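Long-range contacts in Ufm1-specific protease (Caenorhabditis elegans, PDB 5EJJ), which cleaves the peptide bond at the C-terminal glycine of the ubiquitin-like modifier Ufm1 as a thiol protease, and is needed to localise certain odorant receptors to cilia: residues G241-F245 with L341-S347; P333-Q339 with I409-T414; L355-H360 with G377-H382. All blocks are in the same frame, centred on the assembly; numbering follows the deposited sequence.

Contact 1: G241-F245 with L341-S347; sequences GEVVF and LALHSES
L341 turns its carbonyl oxygen toward E242, but the meeting is indirect: a water donates both to L341 O and to E242 OE1, lying 2.8 Å from the OE1. That oxygen is also hydrogen-bonded to T292. Two residues on, L343 works with both backbone and side chain. Its N points at E242 OE2 over 3.4 Å, a weak hydrogen bond, while its CD1 lies 4.0 Å from V244 CG1 with CG2 of the same valine almost as near, the two side chains crossing at about a right angle. H344 N makes a second weak bond to the same OE2, at 3.3 Å. Beyond CB, which packs against E242 CG and OE2, the imidazole runs off in the opposite direction from the glutamate, its plane nearly perpendicular to the carboxylate. H344 also starts a type I turn closed by S347 N to H344 O at 3.0 Å. The turn carries S347 OG to 3.2 Å from E242 OE2, where it may add a third donor. E242 can reach this cluster because its chain is extended beyond CG (chi2 -174°). One buried carboxylate thus meets the loop at L343, H344 and S347, through long and partly uncertain bonds. Strand 235-247 is an edge strand of a five-stranded mixed sheet, paired with strand 127-139 and backed by helix 253-280 through V243 and F245; the loop leans on the sheet too, with L343 on V199 and H344 on E201 and R132.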
loop_
_atom_site.group_PDB
_atom_site.type_symbol
_atom_site.label_atom_id
_atom_site.label_comp_id
_atom_site.label_asym_id
_atom_site.label_seq_id
_atom_site.Cartn_x
_atom_site.Cartn_y
_atom_site.Cartn_z
ATOM N N GLY A 241 -14.754 8.406 -9.464
ATOM C CA GLY A 241 -13.770 7.632 -8.734
ATOM C C GLY A 241 -13.977 7.542 -7.236
ATOM O O GLY A 241 -14.898 8.154 -6.706
ATOM N N GLU A 242 -13.115 6.765 -6.570
ATOM C CA GLU A 242 -13.141 6.581 -5.125
ATOM C C GLU A 242 -12.980 7.902 -4.420
ATOM O O GLU A 242 -12.290 8.790 -4.909
ATOM C CB GLU A 242 -11.954 5.738 -4.678
ATOM C CG GLU A 242 -11.915 4.300 -5.158
ATOM C CD GLU A 242 -10.747 3.485 -4.538
ATOM O OE1 GLU A 242 -9.619 4.046 -4.373
ATOM O OE2 GLU A 242 -10.971 2.282 -4.209
ATOM N N VAL A 243 -13.596 8.027 -3.253
ATOM C CA VAL A 243 -13.184 9.041 -2.300
ATOM C C VAL A 243 -13.098 8.385 -0.924
ATOM O O VAL A 243 -14.098 7.904 -0.393
ATOM C CB VAL A 243 -14.137 10.224 -2.269
ATOM C CG1 VAL A 243 -13.664 11.244 -1.276
ATOM C CG2 VAL A 243 -14.225 10.855 -3.633
ATOM N N VAL A 244 -11.884 8.357 -0.361
ATOM C CA VAL A 244 -11.587 7.629 0.869
ATOM C C VAL A 244 -11.239 8.581 1.993
ATOM O O VAL A 244 -10.400 9.456 1.822
ATOM C CB VAL A 244 -10.388 6.720 0.686
ATOM C CG1 VAL A 244 -10.241 5.861 1.887
ATOM C CG2 VAL A 244 -10.552 5.877 -0.548
ATOM N N PHE A 245 -11.889 8.416 3.143
ATOM C CA PHE A 245 -11.550 9.192 4.336
ATOM C C PHE A 245 -11.543 8.328 5.604
ATOM O O PHE A 245 -12.327 7.387 5.721
ATOM C CB PHE A 245 -12.481 10.380 4.493
ATOM C CG PHE A 245 -13.924 10.020 4.729
ATOM C CD1 PHE A 245 -14.776 9.758 3.662
ATOM C CD2 PHE A 245 -14.453 10.006 6.020
ATOM C CE1 PHE A 245 -16.125 9.468 3.877
ATOM C CE2 PHE A 245 -15.804 9.708 6.244
ATOM C CZ PHE A 245 -16.639 9.438 5.165
ATOM N N LEU A 341 -4.952 -0.174 -3.743
ATOM C CA LEU A 341 -5.850 -0.953 -2.917
ATOM C C LEU A 341 -7.198 -0.923 -3.602
ATOM O O LEU A 341 -7.548 0.033 -4.298
ATOM C CB LEU A 341 -5.935 -0.378 -1.504
ATOM C CG LEU A 341 -4.527 -0.063 -1.016
ATOM C CD1 LEU A 341 -4.498 0.541 0.389
ATOM C CD2 LEU A 341 -3.652 -1.299 -1.100
ATOM N N ALA A 342 -7.964 -1.978 -3.448
ATOM C CA ALA A 342 -9.285 -1.951 -4.027
ATOM C C ALA A 342 -10.244 -1.861 -2.851
ATOM O O ALA A 342 -10.646 -2.882 -2.261
ATOM C CB ALA A 342 -9.515 -3.196 -4.852
ATOM N N LEU A 343 -10.575 -0.632 -2.472
ATOM C CA LEU A 343 -11.328 -0.452 -1.248
ATOM C C LEU A 343 -12.799 -0.398 -1.597
ATOM O O LEU A 343 -13.662 -0.846 -0.821
ATOM C CB LEU A 343 -10.872 0.806 -0.500
ATOM C CG LEU A 343 -9.379 0.936 -0.159
ATOM C CD1 LEU A 343 -9.134 2.226 0.568
ATOM C CD2 LEU A 343 -8.840 -0.213 0.675
ATOM N N HIS A 344 -13.089 0.138 -2.780
ATOM C CA HIS A 344 -14.469 0.202 -3.220
ATOM C C HIS A 344 -14.819 -1.010 -4.080
ATOM O O HIS A 344 -14.016 -1.459 -4.908
ATOM C CB HIS A 344 -14.762 1.500 -3.966
ATOM C CG HIS A 344 -16.230 1.785 -4.102
ATOM N ND1 HIS A 344 -16.921 1.601 -5.281
ATOM C CD2 HIS A 344 -17.139 2.221 -3.198
ATOM C CE1 HIS A 344 -18.190 1.913 -5.096
ATOM N NE2 HIS A 344 -18.347 2.297 -3.843
ATOM N N SER A 345 -16.020 -1.538 -3.873
ATOM C CA SER A 345 -16.429 -2.766 -4.528
ATOM C C SER A 345 -16.606 -2.591 -6.037
ATOM O O SER A 345 -16.549 -3.559 -6.800
ATOM C CB SER A 345 -17.707 -3.304 -3.889
ATOM O OG SER A 345 -18.715 -2.311 -3.857
ATOM N N GLU A 346 -16.809 -1.357 -6.473
ATOM C CA GLU A 346 -16.969 -1.097 -7.896
ATOM C C GLU A 346 -15.648 -0.662 -8.515
ATOM O O GLU A 346 -15.617 -0.071 -9.595
ATOM C CB GLU A 346 -18.057 -0.041 -8.140
ATOM C CG GLU A 346 -19.474 -0.544 -7.879
ATOM C CD GLU A 346 -20.522 0.575 -7.828
ATOM O OE1 GLU A 346 -20.183 1.748 -8.141
ATOM O OE2 GLU A 346 -21.690 0.276 -7.466
ATOM N N SER A 347 -14.550 -0.931 -7.823
ATOM C CA SER A 347 -13.248 -0.557 -8.356
ATOM C C SER A 347 -12.672 -1.719 -9.146
ATOM O O SER A 347 -12.898 -2.898 -8.811
ATOM C CB SER A 347 -12.286 -0.126 -7.247
ATOM O OG SER A 347 -12.583 1.178 -6.779
HETATM O O HOH W 1 -7.504 2.331 -5.210
#

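Contact 2: P333-Q339 with I409-T414; sequences PVLRLSQ and ILNGYT
P333 sits over one face of the Y413 ring in a CH-pi contact, its CG 4.2 Å from the ring centroid and 15° off the normal, nearer the rim than the middle. CD of the same proline approaches the phenol end, 3.6 Å from Y413 CZ, and the two side chains cross at about a right angle. The CB of Y413 points away from P333-Q339; with CG anti to the carbonyl carbon (chi1 -77°), the ring is swung back until its far end meets the proline.

Van der Waals packing against backbone makes up the next group. Q339 CG rests 3.6 Å from G412 CA, and the aliphatic start of R336, at CB and CG, covers that glycine as well, its chain folding at chi2 and chi3 so that NH1 comes back near G412 O. P333 CG in turn approaches the carbonyl of N411. What they pack against is the end of helix 396-409: G412, with positive phi, is the C-prime residue of a Schellman motif, Y413 N bonding to F408 O and G412 N to I409 O, although the position of I409 O is less sure. A CB at G412 would probably clash with Q339 OE1.

Polar links come last. Q339 folds back over its own loop: its OE1 accepts from R336 N at 3.2 Å (168° at the hydrogen), and its NE2 donates to P333 O at 3.3 Å, approaching from above the carbonyl plane. NE2 also gives a bond to a water, 2.9 Å away, which reaches L410 O weakly. N411 ND2 turns to W407 O, within the helix end it follows.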
loop_
_atom_site.group_PDB
_atom_site.type_symbol
_atom_site.label_atom_id
_atom_site.label_comp_id
_atom_site.label_asym_id
_atom_site.label_seq_id
_atom_site.Cartn_x
_atom_site.Cartn_y
_atom_site.Cartn_z
ATOM N N PRO A 333 8.635 -0.726 -7.922
ATOM C CA PRO A 333 7.381 -0.001 -8.136
ATOM C C PRO A 333 6.560 0.193 -6.857
ATOM O O PRO A 333 6.547 -0.653 -5.958
ATOM C CB PRO A 333 6.620 -0.895 -9.129
ATOM C CG PRO A 333 7.127 -2.242 -8.904
ATOM C CD PRO A 333 8.583 -2.076 -8.516
ATOM N N VAL A 334 5.871 1.329 -6.802
ATOM C CA VAL A 334 4.981 1.651 -5.695
ATOM C C VAL A 334 3.594 2.073 -6.193
ATOM O O VAL A 334 2.604 1.764 -5.549
ATOM C CB VAL A 334 5.578 2.757 -4.793
ATOM C CG1 VAL A 334 4.684 3.031 -3.619
ATOM C CG2 VAL A 334 6.952 2.345 -4.308
ATOM N N LEU A 335 3.517 2.736 -7.352
ATOM C CA LEU A 335 2.274 3.396 -7.772
ATOM C C LEU A 335 1.672 2.840 -9.052
ATOM O O LEU A 335 1.044 3.577 -9.820
ATOM C CB LEU A 335 2.521 4.891 -7.978
ATOM C CG LEU A 335 3.068 5.650 -6.771
ATOM C CD1 LEU A 335 3.416 7.050 -7.175
ATOM C CD2 LEU A 335 2.049 5.652 -5.647
ATOM N N ARG A 336 1.870 1.557 -9.317
ATOM C CA ARG A 336 1.261 0.973 -10.500
ATOM C C ARG A 336 -0.196 0.703 -10.213
ATOM O O ARG A 336 -0.557 0.339 -9.094
ATOM C CB ARG A 336 1.954 -0.321 -10.882
ATOM C CG ARG A 336 3.440 -0.170 -11.022
ATOM C CD ARG A 336 3.775 0.694 -12.204
ATOM N NE ARG A 336 3.259 0.105 -13.435
ATOM C CZ ARG A 336 3.919 -0.787 -14.171
ATOM N NH1 ARG A 336 5.143 -1.190 -13.800
ATOM N NH2 ARG A 336 3.350 -1.270 -15.277
ATOM N N LEU A 337 -1.028 0.875 -11.232
ATOM C CA LEU A 337 -2.461 0.626 -11.141
ATOM C C LEU A 337 -2.747 -0.697 -10.442
ATOM O O LEU A 337 -3.696 -0.835 -9.673
ATOM C CB LEU A 337 -3.039 0.612 -12.552
ATOM C CG LEU A 337 -4.402 1.254 -12.789
ATOM C CD1 LEU A 337 -4.792 2.179 -11.650
ATOM C CD2 LEU A 337 -4.350 2.004 -14.108
ATOM N N SER A 338 -1.879 -1.661 -10.716
ATOM C CA SER A 338 -1.947 -3.010 -10.169
ATOM C C SER A 338 -1.761 -3.055 -8.647
ATOM O O SER A 338 -2.167 -4.017 -7.981
ATOM C CB SER A 338 -0.867 -3.841 -10.864
ATOM O OG SER A 338 -0.239 -4.727 -9.956
ATOM N N GLN A 339 -1.146 -2.003 -8.106
ATOM C CA GLN A 339 -0.798 -1.942 -6.694
ATOM C C GLN A 339 -1.822 -1.187 -5.836
ATOM O O GLN A 339 -1.750 -1.220 -4.593
ATOM C CB GLN A 339 0.544 -1.263 -6.538
ATOM C CG GLN A 339 1.630 -1.911 -7.297
ATOM C CD GLN A 339 2.990 -1.377 -6.904
ATOM O OE1 GLN A 339 3.592 -0.593 -7.639
ATOM N NE2 GLN A 339 3.490 -1.806 -5.740
ATOM N N ILE A 409 1.704 -9.412 -9.189
ATOM C CA ILE A 409 0.801 -8.331 -9.545
ATOM C C ILE A 409 0.664 -7.349 -8.387
ATOM O O ILE A 409 0.905 -6.144 -8.550
ATOM C CB ILE A 409 -0.554 -8.799 -10.122
ATOM C CG1 ILE A 409 -1.212 -9.851 -9.247
ATOM C CG2 ILE A 409 -0.354 -9.410 -11.511
ATOM C CD1 ILE A 409 -2.080 -10.828 -10.074
ATOM N N LEU A 410 0.376 -7.864 -7.196
ATOM C CA LEU A 410 0.231 -7.012 -6.013
ATOM C C LEU A 410 1.472 -6.173 -5.694
ATOM O O LEU A 410 1.452 -5.369 -4.757
ATOM C CB LEU A 410 -0.168 -7.841 -4.795
ATOM C CG LEU A 410 -1.683 -7.937 -4.615
ATOM C CD1 LEU A 410 -2.352 -8.219 -5.933
ATOM C CD2 LEU A 410 -2.081 -8.995 -3.608
ATOM N N ASN A 411 2.543 -6.349 -6.469
ATOM C CA ASN A 411 3.787 -5.630 -6.232
ATOM C C ASN A 411 4.235 -4.803 -7.418
ATOM O O ASN A 411 5.297 -4.166 -7.376
ATOM C CB ASN A 411 4.876 -6.573 -5.752
ATOM C CG ASN A 411 4.718 -6.921 -4.274
ATOM O OD1 ASN A 411 5.406 -6.361 -3.412
ATOM N ND2 ASN A 411 3.780 -7.821 -3.972
ATOM N N GLY A 412 3.394 -4.801 -8.457
ATOM C CA GLY A 412 3.522 -3.889 -9.587
ATOM C C GLY A 412 4.439 -4.362 -10.694
ATOM O O GLY A 412 5.045 -3.556 -11.413
ATOM N N TYR A 413 4.538 -5.682 -10.843
ATOM C CA TYR A 413 5.510 -6.259 -11.763
ATOM C C TYR A 413 4.842 -6.773 -13.035
ATOM O O TYR A 413 5.461 -6.778 -14.101
ATOM C CB TYR A 413 6.355 -7.316 -11.057
ATOM C CG TYR A 413 7.423 -6.719 -10.156
ATOM C CD1 TYR A 413 7.396 -6.917 -8.776
ATOM C CD2 TYR A 413 8.459 -5.952 -10.682
ATOM C CE1 TYR A 413 8.380 -6.385 -7.946
ATOM C CE2 TYR A 413 9.443 -5.413 -9.866
ATOM C CZ TYR A 413 9.399 -5.630 -8.495
ATOM O OH TYR A 413 10.373 -5.096 -7.666
ATOM N N THR A 414 3.574 -7.169 -12.915
ATOM C CA THR A 414 2.729 -7.414 -14.077
ATOM C C THR A 414 1.287 -7.082 -13.771
ATOM O O THR A 414 0.908 -6.949 -12.618
ATOM C CB THR A 414 2.722 -8.878 -14.515
ATOM O OG1 THR A 414 2.508 -9.711 -13.368
ATOM C CG2 THR A 414 4.020 -9.246 -15.222
HETATM O O HOH W 2 3.181 -2.995 -3.102
#

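Contact 3: L355-H360 with G377-H382; sequences LIREPH and GPYNYH
Y379 packs against E358, P359 and H360, and its side chain is best followed outward from CB. CG lies between the backbone N and the carbonyl carbon (chi1 57°), the crowded position, which lays the ring beneath E358: the CA of E358 stands over one face, 4.2 Å from the centroid. Along one rim, CE2 comes near E358 CG and then H360 ND1; along the other, CE1 packs against P359 CD at 3.3 Å, and CZ touches the same proline carbon. At the tip, Y379 OH accepts from H360 N at 3.3 Å (159° at the hydrogen). A second hydrogen bond joins Y379 OH and H360 ND1 at 3.0 Å, and either could be its donor. The imidazole and phenol meet rim to rim, their planes only 22° apart. A phenylalanine here would probably leave H360 N and ND1 without this mate and the imidazole freer to turn.

Behind the ring the backbones form a single antiparallel bridge in which R357 and N380 are a non-hydrogen-bonded pair. Its two bonds are E358 N to Y379 O and Y381 N to I356 O, each 3.1 Å. The bridge fastens the loop before strand 371-374 to the one leading into helix 396-409, which begins at C396, the presumed catalytic cysteine. It also places Y381, whose OH bonds to the backbone O of D520, an active-site residue by similarity.

Outside the bridge, R357 runs extended alongside P378, pointing the same way, with NH2 near P378 CG. E358 CD lies 3.5 Å from P378 CA. P359 CG packs on Y381 CB, and at the opposite end L355 sets CG over one face of the H382 imidazole, with CD2 3.6 Å from CE1.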
loop_
_atom_site.group_PDB
_atom_site.type_symbol
_atom_site.label_atom_id
_atom_site.label_comp_id
_atom_site.label_asym_id
_atom_site.label_seq_id
_atom_site.Cartn_x
_atom_site.Cartn_y
_atom_site.Cartn_z
ATOM N N LEU A 355 -10.244 -13.793 -2.760
ATOM C CA LEU A 355 -8.948 -14.176 -2.212
ATOM C C LEU A 355 -8.541 -13.311 -1.016
ATOM O O LEU A 355 -8.824 -12.112 -0.981
ATOM C CB LEU A 355 -7.868 -14.076 -3.302
ATOM C CG LEU A 355 -7.562 -15.223 -4.278
ATOM C CD1 LEU A 355 -8.706 -16.218 -4.366
ATOM C CD2 LEU A 355 -7.215 -14.670 -5.671
ATOM N N ILE A 356 -7.869 -13.937 -0.051
ATOM C CA ILE A 356 -7.300 -13.255 1.113
ATOM C C ILE A 356 -5.942 -12.613 0.786
ATOM O O ILE A 356 -5.114 -13.220 0.099
ATOM C CB ILE A 356 -7.120 -14.255 2.270
ATOM C CG1 ILE A 356 -8.479 -14.822 2.671
ATOM C CG2 ILE A 356 -6.387 -13.629 3.456
ATOM C CD1 ILE A 356 -8.406 -15.778 3.817
ATOM N N ARG A 357 -5.722 -11.384 1.267
ATOM C CA ARG A 357 -4.452 -10.681 1.058
ATOM C C ARG A 357 -3.647 -10.716 2.352
ATOM O O ARG A 357 -4.137 -10.302 3.399
ATOM C CB ARG A 357 -4.695 -9.238 0.594
ATOM C CG ARG A 357 -3.451 -8.418 0.238
ATOM C CD ARG A 357 -3.826 -6.936 0.087
ATOM N NE ARG A 357 -2.769 -6.044 -0.414
ATOM C CZ ARG A 357 -2.826 -5.382 -1.578
ATOM N NH1 ARG A 357 -3.882 -5.515 -2.389
ATOM N NH2 ARG A 357 -1.826 -4.576 -1.939
ATOM N N GLU A 358 -2.426 -11.244 2.268
ATOM C CA GLU A 358 -1.502 -11.348 3.404
ATOM C C GLU A 358 -2.096 -11.977 4.670
ATOM O O GLU A 358 -2.398 -11.272 5.631
ATOM C CB GLU A 358 -0.888 -9.983 3.719
ATOM C CG GLU A 358 0.015 -9.456 2.600
ATOM C CD GLU A 358 0.801 -8.204 2.988
ATOM O OE1 GLU A 358 0.186 -7.107 2.969
ATOM O OE2 GLU A 358 2.021 -8.324 3.303
ATOM N N PRO A 359 -2.268 -13.313 4.675
ATOM C CA PRO A 359 -2.787 -13.977 5.871
ATOM C C PRO A 359 -1.757 -13.956 6.970
ATOM O O PRO A 359 -2.126 -13.819 8.124
ATOM C CB PRO A 359 -3.006 -15.414 5.407
ATOM C CG PRO A 359 -3.142 -15.313 3.935
ATOM C CD PRO A 359 -2.180 -14.249 3.545
ATOM N N HIS A 360 -0.479 -14.053 6.628
ATOM C CA HIS A 360 0.548 -14.110 7.664
ATOM C C HIS A 360 0.571 -12.853 8.526
ATOM O O HIS A 360 1.297 -12.793 9.518
ATOM C CB HIS A 360 1.933 -14.361 7.062
ATOM C CG HIS A 360 2.728 -13.117 6.828
ATOM N ND1 HIS A 360 2.573 -12.333 5.699
ATOM C CD2 HIS A 360 3.692 -12.521 7.570
ATOM C CE1 HIS A 360 3.406 -11.310 5.759
ATOM N NE2 HIS A 360 4.097 -11.400 6.886
ATOM N N GLY A 377 6.748 -7.832 0.029
ATOM C CA GLY A 377 5.502 -7.123 -0.246
ATOM C C GLY A 377 4.248 -7.900 0.131
ATOM O O GLY A 377 4.299 -8.779 0.989
ATOM N N PRO A 378 3.102 -7.572 -0.493
ATOM C CA PRO A 378 1.847 -8.339 -0.349
ATOM C C PRO A 378 1.660 -9.468 -1.400
ATOM O O PRO A 378 2.305 -9.442 -2.447
ATOM C CB PRO A 378 0.774 -7.264 -0.559
ATOM C CG PRO A 378 1.382 -6.394 -1.583
ATOM C CD PRO A 378 2.874 -6.309 -1.216
ATOM N N TYR A 379 0.761 -10.410 -1.117
ATOM C CA TYR A 379 0.470 -11.556 -1.985
ATOM C C TYR A 379 -0.945 -12.028 -1.634
ATOM O O TYR A 379 -1.505 -11.581 -0.635
ATOM C CB TYR A 379 1.459 -12.698 -1.701
ATOM C CG TYR A 379 1.409 -13.106 -0.249
ATOM C CD1 TYR A 379 0.531 -14.084 0.187
ATOM C CD2 TYR A 379 2.191 -12.461 0.694
ATOM C CE1 TYR A 379 0.448 -14.423 1.511
ATOM C CE2 TYR A 379 2.121 -12.793 2.032
ATOM C CZ TYR A 379 1.244 -13.776 2.441
ATOM O OH TYR A 379 1.167 -14.108 3.780
ATOM N N ASN A 380 -1.512 -12.944 -2.419
ATOM C CA ASN A 380 -2.766 -13.615 -2.030
ATOM C C ASN A 380 -2.561 -15.079 -1.646
ATOM O O ASN A 380 -1.533 -15.676 -1.955
ATOM C CB ASN A 380 -3.834 -13.538 -3.124
ATOM C CG ASN A 380 -4.464 -12.165 -3.241
ATOM O OD1 ASN A 380 -4.811 -11.538 -2.231
ATOM N ND2 ASN A 380 -4.611 -11.683 -4.481
ATOM N N TYR A 381 -3.559 -15.655 -0.986
ATOM C CA TYR A 381 -3.509 -17.045 -0.556
ATOM C C TYR A 381 -4.356 -17.906 -1.480
ATOM O O TYR A 381 -5.580 -17.887 -1.391
ATOM C CB TYR A 381 -4.045 -17.156 0.869
ATOM C CG TYR A 381 -3.986 -18.541 1.473
ATOM C CD1 TYR A 381 -3.170 -19.529 0.931
ATOM C CD2 TYR A 381 -4.752 -18.861 2.587
ATOM C CE1 TYR A 381 -3.123 -20.793 1.476
ATOM C CE2 TYR A 381 -4.707 -20.118 3.142
ATOM C CZ TYR A 381 -3.892 -21.083 2.584
ATOM O OH TYR A 381 -3.847 -22.343 3.138
ATOM N N HIS A 382 -3.706 -18.660 -2.365
ATOM C CA HIS A 382 -4.405 -19.638 -3.194
ATOM C C HIS A 382 -4.238 -21.040 -2.613
ATOM O O HIS A 382 -3.243 -21.335 -1.947
ATOM C CB HIS A 382 -3.882 -19.618 -4.625
ATOM C CG HIS A 382 -3.894 -18.262 -5.255
ATOM N ND1 HIS A 382 -4.673 -17.959 -6.353
ATOM C CD2 HIS A 382 -3.212 -17.132 -4.952
ATOM C CE1 HIS A 382 -4.468 -16.702 -6.702
ATOM N NE2 HIS A 382 -3.589 -16.175 -5.865
#

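Overall arrangement
All three contacts draw one segment from the long connection between helix 312-325 and strand 371-374: 333-339, then 341-347, then 355-360. Contact 1 ties it back to strand 235-247 at the edge of the five-stranded sheet; contacts 2 and 3 tie it forward to the peptidase region, at 409-414 and 377-382, on either side of helix 396-409. Contact 3 is nested inside the loop closed by contact 2, while contacts 1 and 2 cross along the chain. Centres lie about 17 Å (1 to 2), 19 Å (1 to 3) and 15 Å (2 to 3) apart. L341 against R357 joins contacts 1 and 3, and N411 against P378 joins contacts 2 and 3. The connection is thus anchored on both sheet and peptidase region.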